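Local coordinates for protein mandalate racemase/muconate lactonizing enzyme (PDB 4E4U) that probably abstracts the alpha-proton of a carboxylate substrate, as a putative mandelate racemase/muconate lactonizing enzyme of the enolase superfamily, at residues 48-51 / 52-55; 210-213 / 214-218; 244-247 / 248-252; 372-375 / 376-380. All coordinates share one frame; numbering follows the deposited sequence. Where two conformers were deposited one is given.

Interaction 1 of 4, residues 48-51 / 52-55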
loop_
_atom_site.group_PDB
_atom_site.type_symbol
_atom_site.label_atom_id
_atom_site.label_comp_id
_atom_site.label_asym_id
_atom_site.label_seq_id
_atom_site.Cartn_x
_atom_site.Cartn_y
_atom_site.Cartn_z
ATOM N N LYS A 48 -16.738 44.665 0.985
ATOM C CA LYS A 48 -17.184 45.419 -0.191
ATOM C C LYS A 48 -17.388 44.509 -1.401
ATOM O O LYS A 48 -18.243 44.756 -2.254
ATOM C CB LYS A 48 -16.180 46.518 -0.527
ATOM C CG LYS A 48 -16.704 47.608 -1.437
ATOM C CD LYS A 48 -15.957 48.911 -1.183
ATOM C CE LYS A 48 -15.483 48.988 0.270
ATOM N NZ LYS A 48 -15.500 50.368 0.831
ATOM N N ALA A 49 -16.600 43.449 -1.478
ATOM C CA ALA A 49 -16.779 42.457 -2.525
ATOM C C ALA A 49 -17.844 41.435 -2.133
ATOM O O ALA A 49 -18.575 40.939 -2.989
ATOM C CB ALA A 49 -15.463 41.763 -2.824
ATOM N N MET A 50 -17.936 41.118 -0.842
ATOM C CA MET A 50 -18.871 40.086 -0.397
ATOM C C MET A 50 -20.330 40.451 -0.664
ATOM O O MET A 50 -21.127 39.584 -1.000
ATOM C CB MET A 50 -18.660 39.747 1.082
ATOM C CG MET A 50 -17.367 38.977 1.344
ATOM S SD MET A 50 -17.273 37.407 0.469
ATOM C CE MET A 50 -18.512 36.458 1.343
ATOM N N ALA A 51 -20.684 41.723 -0.527
ATOM C CA ALA A 51 -22.072 42.123 -0.754
ATOM C C ALA A 51 -22.575 41.794 -2.182
ATOM O O ALA A 51 -23.597 41.117 -2.325
ATOM C CB ALA A 51 -22.298 43.595 -0.373
ATOM N N PRO A 52 -21.849 42.220 -3.239
ATOM C CA PRO A 52 -22.328 41.817 -4.569
ATOM C C PRO A 52 -22.163 40.321 -4.861
ATOM O O PRO A 52 -22.941 39.777 -5.644
ATOM C CB PRO A 52 -21.477 42.659 -5.531
ATOM C CG PRO A 52 -20.299 43.086 -4.735
ATOM C CD PRO A 52 -20.783 43.234 -3.331
ATOM N N ILE A 53 -21.191 39.655 -4.241
ATOM C CA ILE A 53 -21.088 38.207 -4.395
ATOM C C ILE A 53 -22.365 37.530 -3.889
ATOM O O ILE A 53 -22.946 36.664 -4.562
ATOM C CB ILE A 53 -19.888 37.649 -3.612
ATOM C CG1 ILE A 53 -18.575 38.019 -4.307
ATOM C CG2 ILE A 53 -19.986 36.136 -3.479
ATOM C CD1 ILE A 53 -17.355 37.673 -3.491
ATOM N N ILE A 54 -22.810 37.934 -2.703
ATOM C CA ILE A 54 -23.983 37.319 -2.095
ATOM C C ILE A 54 -25.227 37.558 -2.951
ATOM O O ILE A 54 -26.021 36.636 -3.175
ATOM C CB ILE A 54 -24.194 37.832 -0.664
ATOM C CG1 ILE A 54 -23.046 37.360 0.235
ATOM C CG2 ILE A 54 -25.524 37.358 -0.105
ATOM C CD1 ILE A 54 -22.901 38.173 1.509
ATOM N N ASP A 55 -25.381 38.778 -3.461
ATOM C CA ASP A 55 -26.494 39.084 -4.359
ATOM C C ASP A 55 -26.466 38.158 -5.578
ATOM O O ASP A 55 -27.501 37.642 -6.006
ATOM C CB ASP A 55 -26.432 40.543 -4.830
ATOM C CG ASP A 55 -26.951 41.523 -3.797
ATOM O OD1 ASP A 55 -27.582 41.093 -2.811
ATOM O OD2 ASP A 55 -26.731 42.737 -3.992
HETATM O O HOH W 1 -25.867 41.274 -0.719
#
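Met50 and Ile53, three residues apart on helix 47-61 of the enolase-type N-terminal domain, meet where the thioether SD of Met50 lies 4.0 Å from the tip carbon CD1 of Ile53, the two chains slanting across each other. Met50 is folded at chi2 and chi3 (-60° and -70°), so the chain is bent twice rather than extended; unbranched and soft, it suits a buried face where Ile24, Ile40, Thr89 and Val93 also press on it. Ile53 sends CG1 beside its backbone N, the carbon lying 3.2 Å from O of Ala49. Pro52 lacks an N-H, so the helix misses one bond and kinks: its CG leans on the same Ala49 O at 3.3 Å, while it packs on Pro52 of a second subunit. The rungs that follow are intact, with Ile53 N bonded to Ala49 O in the carbonyl plane and Ile54 N to Met50 O at 2.9 Å. Ile54 continues the apolar side against the three-stranded sheet. On the more polar flank Asp55 N reaches Ala51 O, and a water bridges that turn: it donates to Ala51 O at 2.8 Å and to OD1 of Asp55 at 2.7 Å.

Interaction 2 of 4, residues 210-213 / 214-218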
loop_
_atom_site.group_PDB
_atom_site.type_symbol
_atom_site.label_atom_id
_atom_site.label_comp_id
_atom_site.label_asym_id
_atom_site.label_seq_id
_atom_site.Cartn_x
_atom_site.Cartn_y
_atom_site.Cartn_z
ATOM N N GLY A 210 -1.625 26.565 11.847
ATOM C CA GLY A 210 -0.902 26.151 10.656
ATOM C C GLY A 210 0.424 26.856 10.446
ATOM O O GLY A 210 0.846 27.030 9.302
ATOM N N GLN A 211 1.095 27.233 11.532
ATOM C CA GLN A 211 2.375 27.933 11.422
ATOM C C GLN A 211 3.465 27.074 10.794
ATOM O O GLN A 211 4.386 27.599 10.177
ATOM C CB GLN A 211 2.886 28.371 12.802
ATOM C CG GLN A 211 2.193 29.565 13.425
ATOM C CD GLN A 211 1.028 29.173 14.303
ATOM O OE1 GLN A 211 0.418 28.117 14.116
ATOM N NE2 GLN A 211 0.699 30.032 15.261
ATOM N N MET A 212 3.358 25.761 10.965
ATOM C CA MET A 212 4.503 24.869 10.817
ATOM C C MET A 212 4.516 24.011 9.566
ATOM O O MET A 212 3.465 23.630 9.046
ATOM C CB MET A 212 4.559 23.932 12.027
ATOM C CG MET A 212 4.974 24.629 13.301
ATOM S SD MET A 212 4.436 23.786 14.771
ATOM C CE MET A 212 2.712 24.232 14.704
ATOM N N VAL A 213 5.722 23.689 9.113
ATOM C CA VAL A 213 5.912 22.529 8.250
ATOM C C VAL A 213 5.819 21.275 9.139
ATOM O O VAL A 213 6.017 21.348 10.354
ATOM C CB VAL A 213 7.264 22.575 7.504
ATOM C CG1 VAL A 213 7.319 23.773 6.576
ATOM C CG2 VAL A 213 8.449 22.585 8.480
ATOM N N PRO A 214 5.497 20.114 8.549
ATOM C CA PRO A 214 5.311 18.913 9.377
ATOM C C PRO A 214 6.505 18.553 10.255
ATOM O O PRO A 214 6.300 18.117 11.384
ATOM C CB PRO A 214 5.021 17.799 8.355
ATOM C CG PRO A 214 5.229 18.399 7.015
ATOM C CD PRO A 214 5.132 19.883 7.142
ATOM N N SER A 215 7.730 18.744 9.780
ATOM C CA SER A 215 8.876 18.355 10.596
ATOM C C SER A 215 8.955 19.189 11.883
ATOM O O SER A 215 9.375 18.694 12.941
ATOM C CB SER A 215 10.179 18.443 9.796
ATOM O OG SER A 215 10.523 19.790 9.535
ATOM N N SER A 216 8.535 20.447 11.794
ATOM C CA SER A 216 8.503 21.339 12.950
ATOM C C SER A 216 7.351 20.987 13.879
ATOM O O SER A 216 7.514 20.954 15.103
ATOM C CB SER A 216 8.410 22.793 12.487
ATOM O OG SER A 216 8.338 23.694 13.579
ATOM N N ALA A 217 6.182 20.712 13.302
ATOM C CA ALA A 217 5.032 20.274 14.091
ATOM C C ALA A 217 5.345 19.015 14.891
ATOM O O ALA A 217 4.914 18.872 16.033
ATOM C CB ALA A 217 3.817 20.061 13.207
ATOM N N ILE A 218 6.094 18.096 14.296
ATOM C CA ILE A 218 6.486 16.877 14.997
ATOM C C ILE A 218 7.439 17.170 16.164
ATOM O O ILE A 218 7.264 16.634 17.271
ATOM C CB ILE A 218 7.060 15.834 14.004
ATOM C CG1 ILE A 218 5.921 15.311 13.123
ATOM C CG2 ILE A 218 7.765 14.688 14.735
ATOM C CD1 ILE A 218 6.399 14.565 11.897
#
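The carbonyl oxygen of Val213 receives two backbone N-H groups from the first turn of helix 214-224. Ala217 N, 3.0 Å from Val213 O, makes a nearly straight bond (169° at the hydrogen) directed close to the C=O axis, whereas Ser216 N, also 3.0 Å from Val213 O, meets it at 125° and adds only a weak bond. Val213 is the N-cap, and Pro214 after it suits a first turn, where no N-H is needed for an earlier carbonyl. The side chains fill in around this polar core. Met212 turns back toward the helix, its SD 3.6 Å from CA of Ala217; the small methyl of Ala217 lets the sulfur come this close to the backbone. Met212 CG touches OG of Ser216 at 3.5 Å. That hydroxyl stands anti to the backbone N of Ser216 (chi1 178°), where it is hydrogen-bonded to Leu179 N. Val213 CG2 rests 3.6 Å from OG of Ser215, which in turn bonds to Gln178, so two small serines tie the start of the helix to the loop at Gln178 and Leu179, before helix 181-198. Met212 and Ala217 both lean on Phe232 of strand 231-233, Pro214 and Ala217 meet Val247 of helix 241-249, and Tyr303 of a third subunit packs on Val213 and Pro214.

Interaction 3 of 4, residues 244-247 / 248-252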
loop_
_atom_site.group_PDB
_atom_site.type_symbol
_atom_site.label_atom_id
_atom_site.label_comp_id
_atom_site.label_asym_id
_atom_site.label_seq_id
_atom_site.Cartn_x
_atom_site.Cartn_y
_atom_site.Cartn_z
ATOM N N ILE A 244 -0.373 16.643 6.889
ATOM C CA ILE A 244 -0.968 16.660 8.216
ATOM C C ILE A 244 -1.035 15.239 8.797
ATOM O O ILE A 244 -0.816 15.040 9.999
ATOM C CB ILE A 244 -2.324 17.404 8.231
ATOM C CG1 ILE A 244 -2.777 17.677 9.665
ATOM C CG2 ILE A 244 -3.401 16.658 7.448
ATOM C CD1 ILE A 244 -3.934 18.641 9.739
ATOM N N ALA A 245 -1.255 14.242 7.943
ATOM C CA ALA A 245 -1.240 12.851 8.403
ATOM C C ALA A 245 0.135 12.422 8.920
ATOM O O ALA A 245 0.228 11.596 9.825
ATOM C CB ALA A 245 -1.715 11.907 7.317
ATOM N N GLN A 246 1.194 12.973 8.340
ATOM C CA GLN A 246 2.538 12.688 8.825
ATOM C C GLN A 246 2.699 13.118 10.283
ATOM O O GLN A 246 3.336 12.422 11.080
ATOM C CB GLN A 246 3.578 13.362 7.940
ATOM C CG GLN A 246 3.926 12.536 6.712
ATOM C CD GLN A 246 4.446 11.154 7.070
ATOM O OE1 GLN A 246 5.323 11.010 7.923
ATOM N NE2 GLN A 246 3.891 10.125 6.429
ATOM N N VAL A 247 2.113 14.256 10.638
ATOM C CA VAL A 247 2.159 14.728 12.019
ATOM C C VAL A 247 1.386 13.746 12.910
ATOM O O VAL A 247 1.884 13.295 13.948
ATOM C CB VAL A 247 1.625 16.163 12.177
ATOM C CG1 VAL A 247 1.751 16.611 13.626
ATOM C CG2 VAL A 247 2.377 17.115 11.266
ATOM N N ALA A 248 0.181 13.377 12.486
ATOM C CA ALA A 248 -0.640 12.454 13.268
ATOM C C ALA A 248 0.073 11.124 13.517
ATOM O O ALA A 248 -0.020 10.548 14.597
ATOM C CB ALA A 248 -1.977 12.225 12.580
ATOM N N LYS A 249 0.797 10.642 12.513
ATOM C CA LYS A 249 1.510 9.372 12.633
ATOM C C LYS A 249 2.613 9.416 13.683
ATOM O O LYS A 249 2.961 8.392 14.266
ATOM C CB LYS A 249 2.106 8.970 11.281
ATOM C CG LYS A 249 1.062 8.491 10.292
ATOM C CD LYS A 249 1.639 8.363 8.894
ATOM C CE LYS A 249 0.523 8.170 7.868
ATOM N NZ LYS A 249 1.004 8.271 6.466
ATOM N N HIS A 250 3.146 10.609 13.935
ATOM C CA HIS A 250 4.324 10.760 14.781
ATOM C C HIS A 250 4.041 11.329 16.167
ATOM O O HIS A 250 4.973 11.648 16.901
ATOM C CB HIS A 250 5.375 11.620 14.071
ATOM C CG HIS A 250 6.167 10.868 13.050
ATOM N ND1 HIS A 250 7.319 10.188 13.365
ATOM C CD2 HIS A 250 5.961 10.669 11.724
ATOM C CE1 HIS A 250 7.799 9.605 12.279
ATOM N NE2 HIS A 250 6.987 9.883 11.269
ATOM N N THR A 251 2.771 11.465 16.520
ATOM C CA THR A 251 2.405 11.873 17.869
ATOM C C THR A 251 1.165 11.152 18.371
ATOM O O THR A 251 0.274 10.772 17.596
ATOM C CB THR A 251 2.224 13.409 18.000
ATOM O OG1 THR A 251 1.962 13.739 19.371
ATOM C CG2 THR A 251 1.051 13.901 17.161
ATOM N N SER A 252 1.121 10.971 19.687
ATOM C CA SER A 252 -0.057 10.431 20.356
ATOM C C SER A 252 -1.102 11.500 20.658
ATOM O O SER A 252 -2.212 11.171 21.071
ATOM C CB SER A 252 0.350 9.728 21.650
ATOM O OG SER A 252 1.147 10.593 22.449
HETATM O O HOH W 2 1.092 10.833 5.229
HETATM O O HOH W 3 6.909 8.773 8.684
HETATM O O HOH W 4 8.566 10.223 8.633
#
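Gln246, in the conformer described, and His250 run side by side at the end of helix 241-249, the helix of a beta-alpha-beta unit in the TIM-barrel-type C-terminal domain, with amide and ring planes 55° apart. Their polar ends are joined through solvent: a water donates to OE1 of Gln246 at 2.8 Å and also bonds NE2 of His250, while a second water offers OE1 a weak, longer bond. The other end of the amide faces Lys249, whose NZ and the NE2 of Gln246 are both donors; a water accepts from each, at 2.8 Å from Lys249 NZ, and so reconciles them. The extended lysine, a chain apt for a solvent-facing turn, lays its CG over O of Ala245. Along the backbone Ala248 N satisfies Ile244 O and Lys249 N satisfies Ala245 O at 2.9 Å. The helix then ends: His250 N bonds chiefly to Val247 O, 59° out of the carbonyl plane, and only weakly to Gln246 O. Buried Val247 faces helix 214-224, and Thr251 OG1 is hydrogen-bonded to Glu225. With CG set beside its own backbone N (chi1 -80°), His250 turns its ring edge to the helix, and CD2 lies 3.2 Å from O of Gln246 in the ring plane.

Interaction 4 of 4, residues 372-375 / 376-380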
loop_
_atom_site.group_PDB
_atom_site.type_symbol
_atom_site.label_atom_id
_atom_site.label_comp_id
_atom_site.label_asym_id
_atom_site.label_seq_id
_atom_site.Cartn_x
_atom_site.Cartn_y
_atom_site.Cartn_z
ATOM N N MET A 372 -32.492 44.011 14.976
ATOM C CA MET A 372 -32.195 44.866 13.831
ATOM C C MET A 372 -31.838 46.299 14.210
ATOM O O MET A 372 -31.126 46.974 13.470
ATOM C CB MET A 372 -33.333 44.840 12.809
ATOM C CG MET A 372 -33.517 43.478 12.156
ATOM S SD MET A 372 -31.972 42.731 11.581
ATOM C CE MET A 372 -31.490 43.882 10.299
ATOM N N ASP A 373 -32.314 46.769 15.355
ATOM C CA ASP A 373 -31.928 48.100 15.796
ATOM C C ASP A 373 -30.436 48.134 16.138
ATOM O O ASP A 373 -29.731 49.081 15.790
ATOM C CB ASP A 373 -32.789 48.548 16.974
ATOM C CG ASP A 373 -34.249 48.717 16.596
ATOM O OD1 ASP A 373 -34.531 49.224 15.487
ATOM O OD2 ASP A 373 -35.119 48.343 17.405
ATOM N N VAL A 374 -29.948 47.083 16.788
ATOM C CA VAL A 374 -28.525 46.974 17.093
ATOM C C VAL A 374 -27.712 46.796 15.811
ATOM O O VAL A 374 -26.685 47.454 15.622
ATOM C CB VAL A 374 -28.245 45.822 18.081
ATOM C CG1 VAL A 374 -26.744 45.630 18.283
ATOM C CG2 VAL A 374 -28.950 46.087 19.410
ATOM N N VAL A 375 -28.179 45.917 14.927
ATOM C CA VAL A 375 -27.531 45.710 13.634
ATOM C C VAL A 375 -27.371 47.030 12.877
ATOM O O VAL A 375 -26.282 47.339 12.387
ATOM C CB VAL A 375 -28.306 44.693 12.771
ATOM C CG1 VAL A 375 -27.778 44.677 11.341
ATOM C CG2 VAL A 375 -28.214 43.306 13.385
ATOM N N LYS A 376 -28.444 47.812 12.797
ATOM C CA LYS A 376 -28.394 49.078 12.067
ATOM C C LYS A 376 -27.362 50.050 12.645
ATOM O O LYS A 376 -26.697 50.770 11.900
ATOM C CB LYS A 376 -29.773 49.740 12.013
ATOM C CG LYS A 376 -30.797 48.970 11.188
ATOM C CD LYS A 376 -32.177 49.610 11.276
ATOM C CE LYS A 376 -33.264 48.621 10.873
ATOM N NZ LYS A 376 -34.524 49.313 10.478
ATOM N N ARG A 377 -27.222 50.058 13.968
ATOM C CA ARG A 377 -26.276 50.956 14.624
ATOM C C ARG A 377 -24.820 50.531 14.418
ATOM O O ARG A 377 -23.906 51.325 14.642
ATOM C CB ARG A 377 -26.576 51.069 16.125
ATOM C CG ARG A 377 -27.923 51.694 16.460
ATOM C CD ARG A 377 -27.959 52.217 17.894
ATOM N NE ARG A 377 -27.612 51.189 18.874
ATOM C CZ ARG A 377 -28.481 50.319 19.381
ATOM N NH1 ARG A 377 -29.747 50.339 18.989
ATOM N NH2 ARG A 377 -28.086 49.419 20.272
ATOM N N HIS A 378 -24.603 49.287 13.996
ATOM C CA HIS A 378 -23.244 48.776 13.824
ATOM C C HIS A 378 -22.935 48.417 12.374
ATOM O O HIS A 378 -22.054 47.606 12.093
ATOM C CB HIS A 378 -22.992 47.599 14.776
ATOM C CG HIS A 378 -23.055 47.986 16.218
ATOM N ND1 HIS A 378 -21.941 48.362 16.942
ATOM C CD2 HIS A 378 -24.108 48.100 17.067
ATOM C CE1 HIS A 378 -22.304 48.670 18.174
ATOM N NE2 HIS A 378 -23.608 48.526 18.276
ATOM N N THR A 379 -23.671 49.044 11.463
ATOM C CA THR A 379 -23.388 48.973 10.039
ATOM C C THR A 379 -23.296 50.418 9.552
ATOM O O THR A 379 -24.020 51.280 10.047
ATOM C CB THR A 379 -24.501 48.222 9.271
ATOM O OG1 THR A 379 -25.753 48.881 9.470
ATOM C CG2 THR A 379 -24.621 46.787 9.756
ATOM N N PRO A 380 -22.409 50.696 8.583
ATOM C CA PRO A 380 -21.543 49.741 7.887
ATOM C C PRO A 380 -20.183 49.551 8.556
ATOM O O PRO A 380 -19.772 50.367 9.382
ATOM C CB PRO A 380 -21.344 50.407 6.524
ATOM C CG PRO A 380 -21.336 51.866 6.850
ATOM C CD PRO A 380 -22.304 52.047 8.000
HETATM O O HOH W 5 -35.498 47.775 13.174
#
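Backbone bonds come first in this short helix: Lys376 N reaches Met372 O at 2.9 Å, and Arg377 N reaches Asp373 O over a longer 3.3 Å. His378 N then swings to Val375 O at 3.0 Å, lying 62° out of the carbonyl plane, and keeps a weak bond to Val374 O. Among charged groups, Asp373 and Lys376 are linked only indirectly, by a water that donates to OD1 of Asp373 at 2.9 Å and accepts a weak hydrogen bond from NZ of Lys376. The long, flexible Lys376 and Arg377 suit an exposed face. Lys376 stays extended over Met372 O, whereas Arg377 bends at chi3 (-55°), folding its guanidinium back so that one face covers CA of Val374, while NH2 comes 3.5 Å from Val374 CG2; a long, weak ion pair reaches Glu345. Apolar and ring contacts make up the remainder. Val374 and His378 lie alongside each other, CG1 of Val374 3.8 Å from CD2 of His378, and Val374 O in the ring plane at its edge, 3.0 Å from that CD2. The same ring stacks edge-to-face with Phe342, and compact, branched Val375 is buried against His9 and Val11 of strand 3-12. Such a C-terminal turn, its last N-H passing from the i-4 to the i-3 carbonyl, closes helix 372-377 against the N-terminal sheet.

In the fold
From the N terminus the four contacts follow in series, none nested and none crossing; each is local and closes only a helical turn or a helix end. Interaction 1 lies mid-helix in the N-terminal domain, between its three-stranded sheet and helix 88-109. Interactions 2 and 3 belong to successive helices of the C-terminal barrel-like domain, the first opening helix 214-224 and the second ending helix 241-249; they touch, Ile218 CD1 lying 3.8 Å from His250 CB. Interaction 4, late in the chain, returns to strand 3-12, bringing it within about 8 Å of interaction 1 at the nearest atoms, whereas its centre stands about 45 Å from that of interaction 3.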